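Local coordinates for amino acid adenylation domain-containing protein (Bacillus stratosphericus LAMA 585, PDB 6ULY) that probably activates a 2-keto acid as its acyl adenylate, serving as the adenylation domain of a nonribosomal depsipeptide synthetase, at residues D52-L57 and C88-F93; R312-L317 and F344-G349; A475-V480 and S526-K531; K187-S192 and T416-Y421. All blocks are in the same frame, centred on the assembly; numbering follows the deposited sequence.

Contact 1: residues D52-L57 and C88-F93. With SO4 (sulfate ion), chain G.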
# COMPACT_ATOMS: atom_id res chain seq x y z
N ASP A 52 20.33 5.56 35.85
CA ASP A 52 20.72 5.98 34.51
C ASP A 52 19.55 6.62 33.77
O ASP A 52 19.71 7.67 33.13
CB ASP A 52 21.27 4.79 33.72
CG ASP A 52 22.63 4.34 34.23
OD1 ASP A 52 23.35 5.20 34.78
OD2 ASP A 52 22.97 3.15 34.08
N ALA A 53 18.37 6.01 33.84
CA ALA A 53 17.20 6.58 33.18
C ALA A 53 16.87 7.95 33.77
O ALA A 53 16.45 8.86 33.05
CB ALA A 53 16.01 5.64 33.30
N GLU A 54 17.05 8.11 35.08
CA GLU A 54 16.80 9.40 35.71
C GLU A 54 17.83 10.44 35.27
O GLU A 54 17.49 11.62 35.12
CB GLU A 54 16.79 9.25 37.23
CG GLU A 54 15.53 8.59 37.78
CD GLU A 54 15.67 8.12 39.21
OE1 GLU A 54 14.67 7.65 39.78
OE2 GLU A 54 16.79 8.21 39.76
N ARG A 55 19.07 10.02 35.05
CA ARG A 55 20.08 10.94 34.53
C ARG A 55 19.71 11.40 33.13
O ARG A 55 19.66 12.60 32.84
CB ARG A 55 21.46 10.29 34.55
CG ARG A 55 21.95 9.91 35.95
CD ARG A 55 23.39 9.42 35.94
NE ARG A 55 23.68 8.56 37.09
CZ ARG A 55 23.89 9.00 38.32
NH1 ARG A 55 23.84 10.30 38.58
NH2 ARG A 55 24.14 8.15 39.30
N VAL A 56 19.42 10.45 32.24
CA VAL A 56 18.99 10.82 30.89
C VAL A 56 17.76 11.71 30.95
O VAL A 56 17.61 12.64 30.14
CB VAL A 56 18.74 9.56 30.04
CG1 VAL A 56 18.16 9.94 28.69
CG2 VAL A 56 20.03 8.77 29.87
N LEU A 57 16.87 11.47 31.92
CA LEU A 57 15.67 12.29 32.04
C LEU A 57 16.02 13.75 32.29
O LEU A 57 15.31 14.65 31.83
CB LEU A 57 14.78 11.75 33.16
CG LEU A 57 13.54 12.58 33.50
CD1 LEU A 57 12.59 12.69 32.30
CD2 LEU A 57 12.82 11.98 34.70
N CYS A 88 12.32 8.02 29.01
CA CYS A 88 11.05 8.47 28.45
C CYS A 88 9.87 7.98 29.28
O CYS A 88 8.93 8.73 29.55
CB CYS A 88 10.93 8.00 27.00
SG CYS A 88 12.05 8.80 25.85
N VAL A 89 9.90 6.71 29.68
CA VAL A 89 8.87 6.19 30.58
C VAL A 89 8.77 7.04 31.84
O VAL A 89 7.67 7.36 32.30
CB VAL A 89 9.17 4.72 30.92
CG1 VAL A 89 8.30 4.25 32.09
CG2 VAL A 89 8.96 3.84 29.70
N LEU A 90 9.92 7.42 32.41
CA LEU A 90 9.89 8.22 33.63
C LEU A 90 9.31 9.61 33.37
O LEU A 90 8.54 10.14 34.18
CB LEU A 90 11.29 8.35 34.23
CG LEU A 90 11.91 7.08 34.81
CD1 LEU A 90 13.30 7.37 35.34
CD2 LEU A 90 11.02 6.50 35.90
N GLY A 91 9.65 10.21 32.24
CA GLY A 91 9.19 11.54 31.94
C GLY A 91 7.81 11.63 31.33
O GLY A 91 7.33 12.74 31.09
N GLY A 92 7.15 10.50 31.09
CA GLY A 92 5.90 10.53 30.35
C GLY A 92 6.09 10.79 28.87
O GLY A 92 5.11 11.08 28.18
N PHE A 93 7.32 10.73 28.39
CA PHE A 93 7.59 10.88 26.97
C PHE A 93 7.28 9.57 26.26
O PHE A 93 7.35 8.49 26.86
CB PHE A 93 9.05 11.28 26.75
CG PHE A 93 9.53 12.34 27.70
CD1 PHE A 93 8.73 13.42 28.03
CD2 PHE A 93 10.79 12.25 28.29
CE1 PHE A 93 9.17 14.40 28.90
CE2 PHE A 93 11.23 13.22 29.17
CZ PHE A 93 10.42 14.29 29.48
S SO4 G . 23.15 11.76 41.47
O1 SO4 G . 21.78 11.71 41.07
O2 SO4 G . 23.93 12.31 40.40
O3 SO4 G . 23.25 12.64 42.61
O4 SO4 G . 23.60 10.42 41.78
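L57 and L90 carry most of the packing between 52-57 and 88-93, with A53, E54, G91 and F93 filling in around them. The two methyls of L57 divide the work. CD2 meets CB of L90 obliquely at 4.0 Å, while CD1 reaches past it to the end of the other helix, 3.6 Å from G91 CA and 3.5 Å from F93 CE2. L57 and the F93 ring cross at about a right angle. L90 answers with CD1, which lies 3.8 Å from A53 CB and 3.5 Å from E54 CG; its CG is anti to the carbonyl carbon (chi1 -69°), and an anti chi2 (179°) carries CD1 outward to the facing helix. No hydrogen bond joins the segments, so the contact is purely apolar. It packs helix 46-62 against helix 78-91 in the AMP-binding part of this ANL-family domain, with their closest CA atoms, those of L57 and G91, 6.5 Å apart. Helix 78-91 closes in a Schellman motif, in which G92 takes a positive phi (73°) and weak bonds run from F93 N to C88 O and from G92 N to V89 O. That turn folds F93 back beneath the helix end, where G91 O stands 3.2 Å above one face of its ring, displaced toward the rim. V71 of strand 70-74 and L60 of helix 46-62 also touch the F93 side chain. Farther out, the E54 carboxylate forms a salt bridge with R161, and R55 NH1 donates to O2 of a sulfate, probably from the crystallisation liquor, at 2.7 Å.

Contact 2: residues R312-L317 and F344-G349. With SO4 (sulfate ion), chain E; SO4 (sulfate ion), chain L.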
# COMPACT_ATOMS: atom_id res chain seq x y z
N ARG A 312 15.80 -29.99 12.42
CA ARG A 312 17.24 -30.05 12.17
C ARG A 312 18.00 -29.26 13.23
O ARG A 312 19.07 -29.68 13.68
CB ARG A 312 17.56 -29.53 10.77
CG ARG A 312 19.01 -29.68 10.36
CD ARG A 312 19.37 -31.13 10.09
NE ARG A 312 20.81 -31.37 10.18
CZ ARG A 312 21.37 -32.57 10.09
NH1 ARG A 312 20.62 -33.65 9.91
NH2 ARG A 312 22.69 -32.69 10.18
N PHE A 313 17.45 -28.11 13.62
CA PHE A 313 18.08 -27.30 14.66
C PHE A 313 18.21 -28.08 15.96
O PHE A 313 19.26 -28.06 16.61
CB PHE A 313 17.26 -26.03 14.86
CG PHE A 313 17.89 -25.01 15.76
CD1 PHE A 313 17.69 -25.05 17.13
CD2 PHE A 313 18.64 -23.97 15.22
CE1 PHE A 313 18.24 -24.10 17.95
CE2 PHE A 313 19.20 -23.02 16.04
CZ PHE A 313 19.00 -23.08 17.41
N LEU A 314 17.14 -28.78 16.36
CA LEU A 314 17.18 -29.56 17.59
C LEU A 314 18.11 -30.75 17.46
O LEU A 314 18.79 -31.14 18.42
CB LEU A 314 15.77 -30.02 17.97
CG LEU A 314 14.75 -28.91 18.26
CD1 LEU A 314 13.34 -29.48 18.27
CD2 LEU A 314 15.07 -28.21 19.57
N HIS A 315 18.16 -31.36 16.27
CA HIS A 315 19.03 -32.51 16.05
C HIS A 315 20.50 -32.09 16.08
O HIS A 315 21.32 -32.73 16.75
CB HIS A 315 18.68 -33.16 14.71
CG HIS A 315 19.43 -34.42 14.42
ND1 HIS A 315 20.51 -34.47 13.58
CD2 HIS A 315 19.24 -35.69 14.86
CE1 HIS A 315 20.96 -35.71 13.51
NE2 HIS A 315 20.21 -36.47 14.28
N LEU A 316 20.84 -31.00 15.39
CA LEU A 316 22.23 -30.55 15.34
C LEU A 316 22.75 -30.20 16.73
O LEU A 316 23.92 -30.46 17.04
CB LEU A 316 22.36 -29.35 14.41
CG LEU A 316 22.38 -29.61 12.91
CD1 LEU A 316 22.32 -28.30 12.14
CD2 LEU A 316 23.61 -30.40 12.51
N LEU A 317 21.91 -29.60 17.57
CA LEU A 317 22.35 -29.09 18.86
C LEU A 317 22.09 -30.05 20.01
O LEU A 317 22.46 -29.74 21.15
CB LEU A 317 21.67 -27.74 19.14
CG LEU A 317 21.99 -26.61 18.17
CD1 LEU A 317 21.31 -25.33 18.62
CD2 LEU A 317 23.49 -26.39 18.03
N PHE A 344 3.75 -25.35 22.71
CA PHE A 344 4.64 -26.09 23.61
C PHE A 344 4.74 -27.56 23.22
O PHE A 344 4.95 -28.42 24.08
CB PHE A 344 4.17 -25.97 25.06
CG PHE A 344 3.79 -24.58 25.47
CD1 PHE A 344 4.74 -23.71 25.97
CD2 PHE A 344 2.48 -24.14 25.35
CE1 PHE A 344 4.39 -22.43 26.35
CE2 PHE A 344 2.13 -22.87 25.73
CZ PHE A 344 3.09 -22.01 26.23
N ALA A 345 4.58 -27.87 21.94
CA ALA A 345 4.44 -29.24 21.48
C ALA A 345 5.55 -29.70 20.54
O ALA A 345 5.53 -30.87 20.13
CB ALA A 345 3.09 -29.41 20.76
N ILE A 346 6.49 -28.83 20.18
CA ILE A 346 7.57 -29.24 19.29
C ILE A 346 8.54 -30.13 20.06
O ILE A 346 8.97 -29.80 21.17
CB ILE A 346 8.29 -28.00 18.72
CG1 ILE A 346 7.34 -27.22 17.80
CG2 ILE A 346 9.56 -28.42 17.98
CD1 ILE A 346 6.91 -27.97 16.54
N GLU A 347 8.88 -31.27 19.46
CA GLU A 347 9.74 -32.27 20.10
C GLU A 347 10.72 -32.82 19.09
O GLU A 347 10.33 -33.23 18.00
CB GLU A 347 8.90 -33.40 20.70
CG GLU A 347 8.01 -32.98 21.85
CD GLU A 347 6.98 -34.04 22.20
OE1 GLU A 347 6.81 -34.99 21.41
OE2 GLU A 347 6.34 -33.91 23.27
N ARG A 348 12.01 -32.85 19.47
CA ARG A 348 13.03 -33.40 18.58
C ARG A 348 12.69 -34.83 18.18
O ARG A 348 12.78 -35.20 17.01
CB ARG A 348 14.40 -33.34 19.25
CG ARG A 348 15.56 -33.74 18.33
CD ARG A 348 16.65 -34.52 19.07
NE ARG A 348 17.11 -33.84 20.27
CZ ARG A 348 16.98 -34.29 21.51
NH1 ARG A 348 16.39 -35.45 21.76
NH2 ARG A 348 17.44 -33.56 22.52
N GLY A 349 12.30 -35.65 19.15
CA GLY A 349 12.02 -37.05 18.91
C GLY A 349 10.70 -37.35 18.24
O GLY A 349 10.43 -38.53 17.97
S SO4 E . 16.14 -34.95 25.59
O1 SO4 E . 15.00 -35.53 26.25
O2 SO4 E . 15.72 -34.38 24.35
O3 SO4 E . 16.70 -33.94 26.43
O4 SO4 E . 17.12 -35.97 25.35
S SO4 L . 15.40 -38.89 19.90
O1 SO4 L . 14.31 -39.67 20.38
O2 SO4 L . 15.14 -38.49 18.57
O3 SO4 L . 15.60 -37.76 20.74
O4 SO4 L . 16.58 -39.68 19.90
O HOH W 1 17.81 -31.29 20.87
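L314, on the last turns of helix 307-317, faces the irregular segment 344-349 that follows strand 338-342, and the two backbones come nearest between the CA atoms of L314 and R348, 5.7 Å apart. The L314 side chain supplies the apolar half. Its CD1 meets CG2 of I346 at 3.9 Å, the two side chains crossing at about a right angle, and its CB lies 3.7 Å from R348 CG. R348 CG is anti to the backbone N (chi1 -173°), which lays the start of the arginine chain against L314; bends at chi2 and chi3 follow. The guanidinium then lies with L314 O near its plane. Direct approach is long, 3.7 Å from R348 NE to L314 O, and a water fills the gap: it donates to L314 O at 2.6 Å and accepts from R348 NE at 2.7 Å. On the far side, R348 NH1 donates to O3 of one sulfate (chain L) at 2.6 Å, and NH1 and NH2 both make weak bonds to O2 of a second (chain E). Behind the contact, L322 and I327 also pack on L314, and P329 of strand 327-333 touches I346. This is structural packing, with the I346 side chain about 11 Å from the bound keto acyl adenylate. The sulfates probably come from the crystallisation liquor, but two such anions beside one guanidinium would be consistent with a positively charged R348, whose charge is met by anions while its NE is linked to the helix through water.

Contact 3: residues A475-V480 and S526-K531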
# COMPACT_ATOMS: atom_id res chain seq x y z
N ALA A 475 1.34 -28.15 -9.05
CA ALA A 475 0.95 -29.50 -9.50
C ALA A 475 0.85 -29.52 -11.04
O ALA A 475 1.42 -30.44 -11.65
CB ALA A 475 -0.35 -29.94 -8.85
N ILE A 476 0.16 -28.54 -11.63
CA ILE A 476 -0.06 -28.51 -13.11
C ILE A 476 1.29 -28.30 -13.80
O ILE A 476 1.55 -28.98 -14.81
CB ILE A 476 -1.09 -27.45 -13.52
CG1 ILE A 476 -2.50 -27.94 -13.19
CG2 ILE A 476 -0.96 -27.09 -15.00
CD1 ILE A 476 -3.45 -26.85 -12.77
N ALA A 477 2.12 -27.40 -13.28
CA ALA A 477 3.48 -27.16 -13.83
C ALA A 477 4.28 -28.48 -13.83
O ALA A 477 5.05 -28.69 -14.78
CB ALA A 477 4.18 -26.07 -13.06
N GLU A 478 4.09 -29.34 -12.83
CA GLU A 478 4.88 -30.58 -12.62
C GLU A 478 4.41 -31.71 -13.54
O GLU A 478 5.11 -32.72 -13.62
CB GLU A 478 4.81 -31.02 -11.16
CG GLU A 478 5.66 -30.18 -10.22
CD GLU A 478 5.51 -30.49 -8.73
OE1 GLU A 478 4.36 -30.55 -8.24
OE2 GLU A 478 6.56 -30.68 -8.07
N GLU A 479 3.27 -31.55 -14.21
CA GLU A 479 2.82 -32.54 -15.22
C GLU A 479 3.63 -32.39 -16.52
O GLU A 479 3.63 -33.34 -17.32
CB GLU A 479 1.32 -32.39 -15.49
CG GLU A 479 0.44 -32.73 -14.30
CD GLU A 479 -1.01 -32.27 -14.41
OE1 GLU A 479 -1.37 -31.54 -15.35
OE2 GLU A 479 -1.79 -32.66 -13.54
N VAL A 480 4.28 -31.24 -16.73
CA VAL A 480 5.15 -31.01 -17.92
C VAL A 480 6.37 -31.92 -17.79
O VAL A 480 7.05 -31.87 -16.76
CB VAL A 480 5.58 -29.54 -18.05
CG1 VAL A 480 6.53 -29.35 -19.23
CG2 VAL A 480 4.39 -28.62 -18.17
N SER A 526 2.06 -22.97 -21.55
CA SER A 526 0.88 -23.39 -22.36
C SER A 526 0.02 -24.38 -21.57
O SER A 526 -1.21 -24.31 -21.69
CB SER A 526 1.29 -23.93 -23.71
OG SER A 526 1.88 -25.21 -23.59
N HIS A 527 0.63 -25.28 -20.80
CA HIS A 527 -0.12 -26.28 -19.99
C HIS A 527 -0.86 -25.59 -18.84
O HIS A 527 -1.97 -26.01 -18.52
CB HIS A 527 0.82 -27.37 -19.49
CG HIS A 527 0.11 -28.52 -18.87
ND1 HIS A 527 -0.92 -29.19 -19.50
CD2 HIS A 527 0.28 -29.13 -17.68
CE1 HIS A 527 -1.35 -30.16 -18.72
NE2 HIS A 527 -0.63 -30.15 -17.59
N ILE A 528 -0.27 -24.57 -18.23
CA ILE A 528 -0.96 -23.81 -17.16
C ILE A 528 -2.08 -22.97 -17.79
O ILE A 528 -3.17 -22.88 -17.19
CB ILE A 528 0.03 -22.96 -16.34
CG1 ILE A 528 0.93 -23.84 -15.47
CG2 ILE A 528 -0.69 -21.91 -15.50
CD1 ILE A 528 2.01 -23.07 -14.77
N ALA A 529 -1.83 -22.36 -18.96
CA ALA A 529 -2.84 -21.54 -19.67
C ALA A 529 -4.07 -22.41 -19.99
O ALA A 529 -5.20 -21.96 -19.75
CB ALA A 529 -2.26 -20.92 -20.90
N THR A 530 -3.86 -23.63 -20.49
CA THR A 530 -4.98 -24.53 -20.87
C THR A 530 -5.72 -24.92 -19.58
O THR A 530 -6.87 -24.45 -19.42
CB THR A 530 -4.48 -25.72 -21.70
OG1 THR A 530 -3.96 -25.21 -22.93
CG2 THR A 530 -5.56 -26.74 -22.00
N LYS A 531 -5.05 -25.65 -18.69
CA LYS A 531 -5.70 -26.38 -17.57
C LYS A 531 -6.44 -25.40 -16.65
O LYS A 531 -7.46 -25.80 -16.07
CB LYS A 531 -4.68 -27.22 -16.79
CG LYS A 531 -5.06 -28.69 -16.67
CD LYS A 531 -5.00 -29.46 -17.98
CE LYS A 531 -5.27 -30.94 -17.78
NZ LYS A 531 -5.46 -31.66 -19.06
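H527 projects from helix 514-532 with the edge of its imidazole toward 475-480, its CG anti to the backbone N (chi1 -171°). Two oxygens lie at that edge. NE2 donates to E479 OE1 at 2.7 Å in a fairly straight bond (162°), using the anti lone pair of the carboxylate, while CD2 lies 3.1 Å from I476 O. E479 and H527 cross at about a right angle, their carboxylate and ring planes 54° apart. The bond at NE2 fixes the rotation of the ring. The carboxylate would tend to favour a protonated imidazole, whereas the lysine charge of K531 NZ, 5.5 Å from E479 OE1 and not in contact with it, would partly offset this. V480 slides past H527 in the opposite direction, with CG2 4.0 Å from H527 CB. Alongside the polar bond, I476 CG2 touches H527 CD2 at 3.6 Å and meets I528 CG1 obliquely at 3.8 Å. A477 CB reaches I528 CD1, and L505 of strand 502-509 touches both residues. The type I turn from A477 to V480 brings E479 round to the histidine. Helix 470-477 is thus packed on helix 514-532 beside strands 483-491 and 502-509, consistent with the small C-terminal subdomain of ANL-family adenylation enzymes.

Contact 4: residues K187-S192 and T416-Y421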
# COMPACT_ATOMS: atom_id res chain seq x y z
N LYS A 187 3.32 2.44 9.21
CA LYS A 187 2.34 3.05 10.09
C LYS A 187 2.89 3.12 11.51
O LYS A 187 3.88 2.47 11.86
CB LYS A 187 1.02 2.27 10.06
CG LYS A 187 0.45 2.09 8.66
CD LYS A 187 -1.00 2.49 8.59
CE LYS A 187 -1.61 2.17 7.23
NZ LYS A 187 -0.99 2.94 6.11
N CYS A 188 2.23 3.91 12.33
CA CYS A 188 2.73 4.30 13.64
C CYS A 188 1.85 3.67 14.72
O CYS A 188 0.85 4.26 15.15
CB CYS A 188 2.76 5.80 13.74
SG CYS A 188 4.02 6.45 14.82
N VAL A 189 2.22 2.47 15.15
CA VAL A 189 1.44 1.75 16.15
C VAL A 189 1.61 2.44 17.50
O VAL A 189 2.73 2.54 18.02
CB VAL A 189 1.87 0.28 16.21
CG1 VAL A 189 1.12 -0.47 17.31
CG2 VAL A 189 1.63 -0.39 14.85
N GLU A 190 0.51 2.92 18.06
CA GLU A 190 0.52 3.62 19.34
C GLU A 190 -0.02 2.70 20.42
O GLU A 190 -1.16 2.23 20.33
CB GLU A 190 -0.30 4.91 19.26
CG GLU A 190 -0.36 5.68 20.57
CD GLU A 190 -1.02 7.04 20.44
OE1 GLU A 190 -0.69 7.94 21.23
OE2 GLU A 190 -1.87 7.21 19.53
N HIS A 191 0.79 2.44 21.44
CA HIS A 191 0.44 1.52 22.51
C HIS A 191 0.33 2.26 23.83
O HIS A 191 0.88 3.35 24.01
CB HIS A 191 1.46 0.39 22.64
CG HIS A 191 1.17 -0.79 21.77
ND1 HIS A 191 0.11 -1.64 22.00
CD2 HIS A 191 1.81 -1.27 20.68
CE1 HIS A 191 0.10 -2.59 21.08
NE2 HIS A 191 1.12 -2.38 20.27
N SER A 192 -0.39 1.64 24.76
CA SER A 192 -0.53 2.15 26.12
C SER A 192 0.16 1.20 27.09
O SER A 192 0.51 0.07 26.75
CB SER A 192 -2.01 2.31 26.47
OG SER A 192 -2.61 1.03 26.65
N THR A 416 -4.59 -6.55 24.56
CA THR A 416 -3.24 -6.20 24.13
C THR A 416 -3.23 -5.35 22.88
O THR A 416 -2.15 -5.01 22.39
CB THR A 416 -2.42 -7.47 23.89
OG1 THR A 416 -2.86 -8.10 22.68
CG2 THR A 416 -2.57 -8.45 25.04
N THR A 417 -4.39 -4.99 22.34
CA THR A 417 -4.46 -4.29 21.07
C THR A 417 -4.02 -2.84 21.23
O THR A 417 -4.31 -2.19 22.24
CB THR A 417 -5.88 -4.36 20.51
OG1 THR A 417 -6.23 -5.72 20.25
CG2 THR A 417 -5.98 -3.57 19.22
N MET A 418 -3.31 -2.34 20.22
CA MET A 418 -2.87 -0.95 20.20
C MET A 418 -4.06 -0.00 20.32
O MET A 418 -5.21 -0.36 20.07
CB MET A 418 -2.14 -0.66 18.89
CG MET A 418 -3.00 -0.94 17.66
SD MET A 418 -2.35 -0.24 16.13
CE MET A 418 -3.62 -0.75 14.98
N LYS A 419 -3.76 1.25 20.68
CA LYS A 419 -4.76 2.30 20.55
C LYS A 419 -5.14 2.51 19.09
O LYS A 419 -6.27 2.92 18.80
CB LYS A 419 -4.24 3.62 21.13
CG LYS A 419 -3.99 3.63 22.62
CD LYS A 419 -3.76 5.06 23.09
CE LYS A 419 -3.37 5.12 24.55
NZ LYS A 419 -3.19 6.52 25.01
N GLY A 420 -4.21 2.26 18.18
CA GLY A 420 -4.45 2.46 16.76
C GLY A 420 -3.24 3.07 16.08
O GLY A 420 -2.27 3.47 16.74
N TYR A 421 -3.28 3.12 14.75
CA TYR A 421 -2.24 3.80 14.00
C TYR A 421 -2.37 5.31 14.20
O TYR A 421 -3.46 5.87 14.14
CB TYR A 421 -2.34 3.47 12.51
CG TYR A 421 -2.28 1.99 12.20
CD1 TYR A 421 -1.15 1.24 12.50
CD2 TYR A 421 -3.34 1.36 11.58
CE1 TYR A 421 -1.09 -0.10 12.21
CE2 TYR A 421 -3.29 0.01 11.28
CZ TYR A 421 -2.16 -0.71 11.60
OH TYR A 421 -2.12 -2.05 11.30
O HOH W 2 -3.27 5.74 17.49
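E190 joins 187-192 to 416-421 through both its backbone polar atoms: its N donates to G420 O at 3.1 Å (155°), and its O accepts from K419 N at 2.8 Å, nearly in line with the C=O bond. G420 O also receives a weak bond from a water that donates to E190 OE2 at 2.9 Å, so one water links the glutamate side chain to the facing backbone. The other carboxylate oxygen, OE1, is bonded to S173 OG. K419 NZ donates to D171 O and S173 OG, and lies 4.7 Å from E190 OE1. H191 has both ring nitrogens engaged, NE2 with S334 O and ND1 with S195 OG; held so, its ring receives M418 CB over one face, 3.9 Å from the ring centroid. The Y421 ring is sandwiched, with M418 CE over its centre on one face and K187 CD on the opposite face, toward the rim. V189 CG2 lies at its edge, 3.8 Å from CE1, and Y421 OH bonds E335 OE2. V189 and Y421 form an antiparallel non-hydrogen-bonded pair. Strand 188-192 is thus bordered by 173-178 and by the short, weakly bonded outermost strand 420-421 of a mixed sheet; helix 193-207 starts at the S192 N-cap, and helix 425-431 packs on Y421 through A427 and V431.

From the N terminus, contact 1 comes first, closing a span of 30 residues, strand 70-74 included, and packing helix 46-62 on helix 78-91. Contact 4 opens next at strand 188-192 and closes only at 416-421, a span of 223 residues that brings a late strand to the edge of a sheet built mainly from earlier ones. Contact 2 opens and closes within that span, tying helix 307-317 to the segment after strand 338-342. Contact 3 follows in series and joins two helices near the C-terminal end, on the opposite side of the chain's centre from contact 1. None touch: contacts 1 and 4 come nearest, about 9 Å between closest atoms, whereas the centres of contacts 1 and 3 are 62 Å apart.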